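Local coordinates for protein STM4351 (Salmonella enterica subsp. enterica, PDB 2Y7I) that binds arginine with high specificity in the periplasm, as a solute-binding protein of family 3, at the interface of chains A and B. Coordinates in Å, arbitrary orientation; residue numbers count along the deposited sequence, not the author numbering. Chains: chain A/B, STM4351.

Contact 1: the interface of chains A and B. Residues chain A 214, 216-217, 220; chain B 90, 219-220, 223.
A:Ala220 and B:Gln223 meet where the two copies of helix 217-227 come together across the two-fold, and the patch is a worked example of how small apolar surfaces and a bridging water can join two chains without a direct polar bond. The closer-packed part is built on alanine. The methyl CB of A:Ala220 faces the methyl CB of B:Ala220, its counterpart in the other chain, at 4.1 Å; with a methyl on each side, the two helices meet here through small groups. The same A:Ala220 methyl also touches the terminal amide of B:Gln223, lying 3.8 Å from its NE2. That amide nitrogen reaches on toward CA of A:Pro217, the first residue of helix 217-227 in chain A, while on its own chain it sits at the edge of the B:Tyr90 ring, in the ring plane. B:Gln223 gets there with CG anti to the carbonyl carbon (chi1 -64°) and an extended chain beyond, which brings the amide tip to A:Pro217 and A:Ala220.

The other end of that amide belongs to the looser, watery side. Its carbonyl oxygen OE1 lies 3.4 Å above one face of the B:Tyr219 ring, offset toward the rim, and is joined to water 1 at 2.9 Å. This water also meets the backbone oxygens O of A:Lys214 and O of A:Ser216, each at 2.7 Å, and so ties one side chain of chain B to the turn linking helices 200-214 and 217-227 of chain A. B:Tyr219 borders the same turn: the O of A:Lys214 lies at the edge of its ring, in plane, 3.3 Å from CE2. B:Tyr90 borders A:Pro217 more loosely, its hydroxyl OH 4.3 Å from CG. For the protein, the patch probably adds apolar and water-mediated contact to the pair of chains in the deposited assembly; the structure alone does not show whether that pair forms in the periplasm.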
loop_
_atom_site.group_PDB
_atom_site.type_symbol
_atom_site.label_atom_id
_atom_site.label_comp_id
_atom_site.label_asym_id
_atom_site.label_seq_id
_atom_site.Cartn_x
_atom_site.Cartn_y
_atom_site.Cartn_z
ATOM N N LYS A 214 3.429 -3.153 0.526
ATOM C CA LYS A 214 2.335 -2.232 0.166
ATOM C C LYS A 214 0.944 -2.765 0.511
ATOM O O LYS A 214 -0.010 -1.979 0.627
ATOM C CB LYS A 214 2.432 -1.809 -1.302
ATOM C CG LYS A 214 3.628 -0.904 -1.584
ATOM C CD LYS A 214 3.927 -0.801 -3.074
ATOM C CE LYS A 214 2.809 -0.062 -3.819
ATOM N NZ LYS A 214 2.971 -0.193 -5.294
ATOM N N SER A 216 0.373 -4.347 3.348
ATOM C CA SER A 216 0.396 -4.521 4.794
ATOM C C SER A 216 -0.235 -3.334 5.512
ATOM O O SER A 216 -0.102 -2.192 5.069
ATOM C CB SER A 216 1.831 -4.742 5.295
ATOM O OG SER A 216 2.616 -3.563 5.168
ATOM N N PRO A 217 -0.924 -3.602 6.637
ATOM C CA PRO A 217 -1.436 -2.506 7.471
ATOM C C PRO A 217 -0.304 -1.563 7.904
ATOM O O PRO A 217 -0.521 -0.354 8.025
ATOM C CB PRO A 217 -2.031 -3.229 8.676
ATOM C CG PRO A 217 -2.317 -4.615 8.193
ATOM C CD PRO A 217 -1.271 -4.929 7.177
ATOM N N ALA A 220 0.349 1.430 5.598
ATOM C CA ALA A 220 -0.620 2.505 5.837
ATOM C C ALA A 220 -0.211 3.316 7.074
ATOM O O ALA A 220 -0.300 4.548 7.080
ATOM C CB ALA A 220 -2.023 1.945 5.992
ATOM N N TYR B 90 -4.258 -7.030 0.169
ATOM C CA TYR B 90 -4.441 -6.920 1.618
ATOM C C TYR B 90 -3.959 -8.217 2.263
ATOM O O TYR B 90 -3.939 -9.261 1.614
ATOM C CB TYR B 90 -5.905 -6.619 1.990
ATOM C CG TYR B 90 -6.064 -6.080 3.391
ATOM C CD1 TYR B 90 -5.530 -4.841 3.745
ATOM C CD2 TYR B 90 -6.742 -6.811 4.365
ATOM C CE1 TYR B 90 -5.656 -4.342 5.046
ATOM C CE2 TYR B 90 -6.882 -6.321 5.665
ATOM C CZ TYR B 90 -6.344 -5.091 5.993
ATOM O OH TYR B 90 -6.481 -4.613 7.272
ATOM N N TYR B 219 -5.655 4.638 -0.938
ATOM C CA TYR B 219 -5.721 3.239 -0.535
ATOM C C TYR B 219 -5.508 3.072 0.983
ATOM O O TYR B 219 -6.146 2.223 1.611
ATOM C CB TYR B 219 -4.724 2.444 -1.379
ATOM C CG TYR B 219 -4.440 1.024 -0.979
ATOM C CD1 TYR B 219 -5.384 0.004 -1.162
ATOM C CD2 TYR B 219 -3.196 0.686 -0.478
ATOM C CE1 TYR B 219 -5.078 -1.323 -0.804
ATOM C CE2 TYR B 219 -2.885 -0.607 -0.131
ATOM C CZ TYR B 219 -3.817 -1.607 -0.294
ATOM O OH TYR B 219 -3.447 -2.886 0.075
ATOM N N ALA B 220 -4.623 3.885 1.559
ATOM C CA ALA B 220 -4.453 3.934 3.011
ATOM C C ALA B 220 -5.751 4.393 3.685
ATOM O O ALA B 220 -6.169 3.821 4.699
ATOM C CB ALA B 220 -3.292 4.855 3.398
ATOM N N GLN B 223 -8.355 1.590 3.925
ATOM C CA GLN B 223 -8.128 0.715 5.064
ATOM C C GLN B 223 -8.583 1.380 6.356
ATOM O O GLN B 223 -9.186 0.734 7.219
ATOM C CB GLN B 223 -6.652 0.347 5.161
ATOM C CG GLN B 223 -6.145 -0.451 3.982
ATOM C CD GLN B 223 -4.655 -0.678 4.050
ATOM O OE1 GLN B 223 -3.940 -0.435 3.077
ATOM N NE2 GLN B 223 -4.172 -1.139 5.203
HETATM O O HOH W 1 -1.116 -0.933 2.851
#

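Contact 2: the interface of chains A and B. Residues chain A 87, 211-212, 214-215; chain B 87-88, 211, 214.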
loop_
_atom_site.group_PDB
_atom_site.type_symbol
_atom_site.label_atom_id
_atom_site.label_comp_id
_atom_site.label_asym_id
_atom_site.label_seq_id
_atom_site.Cartn_x
_atom_site.Cartn_y
_atom_site.Cartn_z
ATOM N N GLN A 87 8.421 -0.756 -9.129
ATOM C CA GLN A 87 7.064 -0.237 -9.116
ATOM C C GLN A 87 7.050 1.008 -8.215
ATOM O O GLN A 87 7.895 1.137 -7.315
ATOM C CB GLN A 87 6.126 -1.303 -8.532
ATOM C CG GLN A 87 6.479 -1.675 -7.079
ATOM C CD GLN A 87 5.531 -2.676 -6.476
ATOM O OE1 GLN A 87 4.473 -2.313 -5.958
ATOM N NE2 GLN A 87 5.903 -3.944 -6.535
ATOM N N ASP A 211 5.344 -5.593 -3.200
ATOM C CA ASP A 211 3.977 -6.117 -3.330
ATOM C C ASP A 211 3.416 -6.488 -1.963
ATOM O O ASP A 211 2.270 -6.168 -1.639
ATOM C CB ASP A 211 3.935 -7.365 -4.220
ATOM C CG ASP A 211 4.083 -7.046 -5.682
ATOM O OD1 ASP A 211 4.117 -5.855 -6.031
ATOM O OD2 ASP A 211 4.153 -7.989 -6.487
ATOM N N LYS A 212 4.236 -7.178 -1.176
ATOM C CA LYS A 212 3.865 -7.550 0.177
ATOM C C LYS A 212 3.813 -6.361 1.133
ATOM O O LYS A 212 2.832 -6.211 1.858
ATOM C CB LYS A 212 4.786 -8.654 0.710
ATOM C CG LYS A 212 4.569 -9.989 0.020
ATOM C CD LYS A 212 5.605 -11.016 0.463
ATOM C CE LYS A 212 5.352 -12.351 -0.204
ATOM N NZ LYS A 212 6.583 -13.199 -0.223
ATOM N N LYS A 214 3.429 -3.153 0.526
ATOM C CA LYS A 214 2.335 -2.232 0.166
ATOM C C LYS A 214 0.944 -2.765 0.511
ATOM O O LYS A 214 -0.010 -1.979 0.627
ATOM C CB LYS A 214 2.432 -1.809 -1.302
ATOM C CG LYS A 214 3.628 -0.904 -1.584
ATOM C CD LYS A 214 3.927 -0.801 -3.074
ATOM C CE LYS A 214 2.809 -0.062 -3.819
ATOM N NZ LYS A 214 2.971 -0.193 -5.294
ATOM N N ALA A 215 0.831 -4.081 0.700
ATOM C CA ALA A 215 -0.450 -4.696 1.083
ATOM C C ALA A 215 -0.634 -4.788 2.601
ATOM O O ALA A 215 -1.671 -5.253 3.081
ATOM C CB ALA A 215 -0.594 -6.071 0.454
ATOM N N GLN B 87 -1.169 -9.911 -7.481
ATOM C CA GLN B 87 -0.423 -9.610 -6.271
ATOM C C GLN B 87 -1.406 -9.426 -5.108
ATOM O O GLN B 87 -2.584 -9.102 -5.329
ATOM C CB GLN B 87 0.347 -8.304 -6.464
ATOM C CG GLN B 87 -0.579 -7.117 -6.659
ATOM C CD GLN B 87 0.162 -5.850 -6.978
ATOM O OE1 GLN B 87 0.628 -5.154 -6.078
ATOM N NE2 GLN B 87 0.274 -5.539 -8.262
ATOM N N PRO B 88 -0.927 -9.614 -3.867
ATOM C CA PRO B 88 -1.774 -9.349 -2.703
ATOM C C PRO B 88 -2.217 -7.891 -2.691
ATOM O O PRO B 88 -1.441 -7.019 -3.093
ATOM C CB PRO B 88 -0.840 -9.638 -1.516
ATOM C CG PRO B 88 0.550 -9.565 -2.088
ATOM C CD PRO B 88 0.420 -10.077 -3.477
ATOM N N ASP B 211 -0.486 -1.768 -8.583
ATOM C CA ASP B 211 0.772 -1.079 -8.288
ATOM C C ASP B 211 0.539 0.405 -7.987
ATOM O O ASP B 211 1.103 0.950 -7.029
ATOM C CB ASP B 211 1.767 -1.236 -9.436
ATOM C CG ASP B 211 2.369 -2.629 -9.512
ATOM O OD1 ASP B 211 2.160 -3.431 -8.584
ATOM O OD2 ASP B 211 3.046 -2.924 -10.516
ATOM N N LYS B 214 -2.109 0.812 -4.801
ATOM C CA LYS B 214 -1.509 0.526 -3.498
ATOM C C LYS B 214 -0.442 1.550 -3.113
ATOM O O LYS B 214 -0.056 1.640 -1.953
ATOM C CB LYS B 214 -0.951 -0.902 -3.451
ATOM C CG LYS B 214 -2.030 -2.002 -3.508
ATOM C CD LYS B 214 -1.438 -3.355 -3.902
ATOM C CE LYS B 214 -0.379 -3.820 -2.911
ATOM N NZ LYS B 214 0.277 -5.076 -3.356
HETATM O O HOH W 2 2.081 -3.265 -5.160
HETATM O O HOH W 3 3.989 -5.247 -8.420
#
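The carboxylates of A:Asp211 and B:Asp211 and the amides of A:Gln87 and B:Gln87 are the flat groups at the centre, and they illustrate how a two-fold can bring two carboxylates close, where polar neighbours may offset their repulsion. Each carboxylate is met from above its plane by the amide of its own chain: NE2 of A:Gln87 gives a hydrogen bond of 2.7 Å to OD1 of A:Asp211, tilted 40° out of the carboxylate plane but nearly within the amide's own plane. At the other branch of each amide, NZ of Lys214 of the same chain meets OE1 in the carbonyl plane, on a lone pair, at 2.7 Å in chain B. Across the boundary, A:Asp211 and B:Gln87 run at about a right angle, with carboxylate and amide planes 32° apart, and OD2 of A:Asp211 touches the methylene CB of B:Gln87. The twin pair repeats this.

The two OD1 atoms of A:Asp211 and B:Asp211 stand 4.0 Å apart. Water 3 bridges them, and the lysine ammonium groups nearby probably ease the repulsion.

Those lysines carry the direct bonds between the chains. NZ of B:Lys214 donates to the backbone O of A:Asp211 at 2.8 Å, in the carbonyl plane and on a lone pair, and NZ of A:Lys214 returns the bond to the backbone O of B:Asp211. A bend at chi3 (60° in B:Lys214) turns the tip toward its acceptors. At home, NZ of B:Lys214 also bonds to the backbone O of B:Pro88, nearly along the C=O axis. Water 2 lies between OE1 of both glutamines and, at longer range, NZ of both lysines. Alongside this polar network the lysine stems pack together, CB of A:Lys214 lying 3.8 Å from CE of B:Lys214, while the B:Pro88 ring leans its CB on the methyl of A:Ala215. In the fold, the site joins the last turn of helix 200-214 in each chain to the loop after strand 84-85.

Contact 1 and contact 2 are neighbouring stretches of one two-fold interface, their C-alpha centres about 9 Å apart. A:Lys214 belongs to both: its backbone oxygen serves contact 1, whereas its ammonium group works in contact 2. As the last residue of helix 200-214, it stands where the chain turns toward helix 217-227, and the two contacts thus engage successive helices near the C-terminus. Both also draw on the loop after strand 84-85, through B:Tyr90 in contact 1 and B:Gln87 and B:Pro88 in contact 2. Together they could favour one relative orientation of the two copies, although the structure alone does not show that the pair forms in the cell.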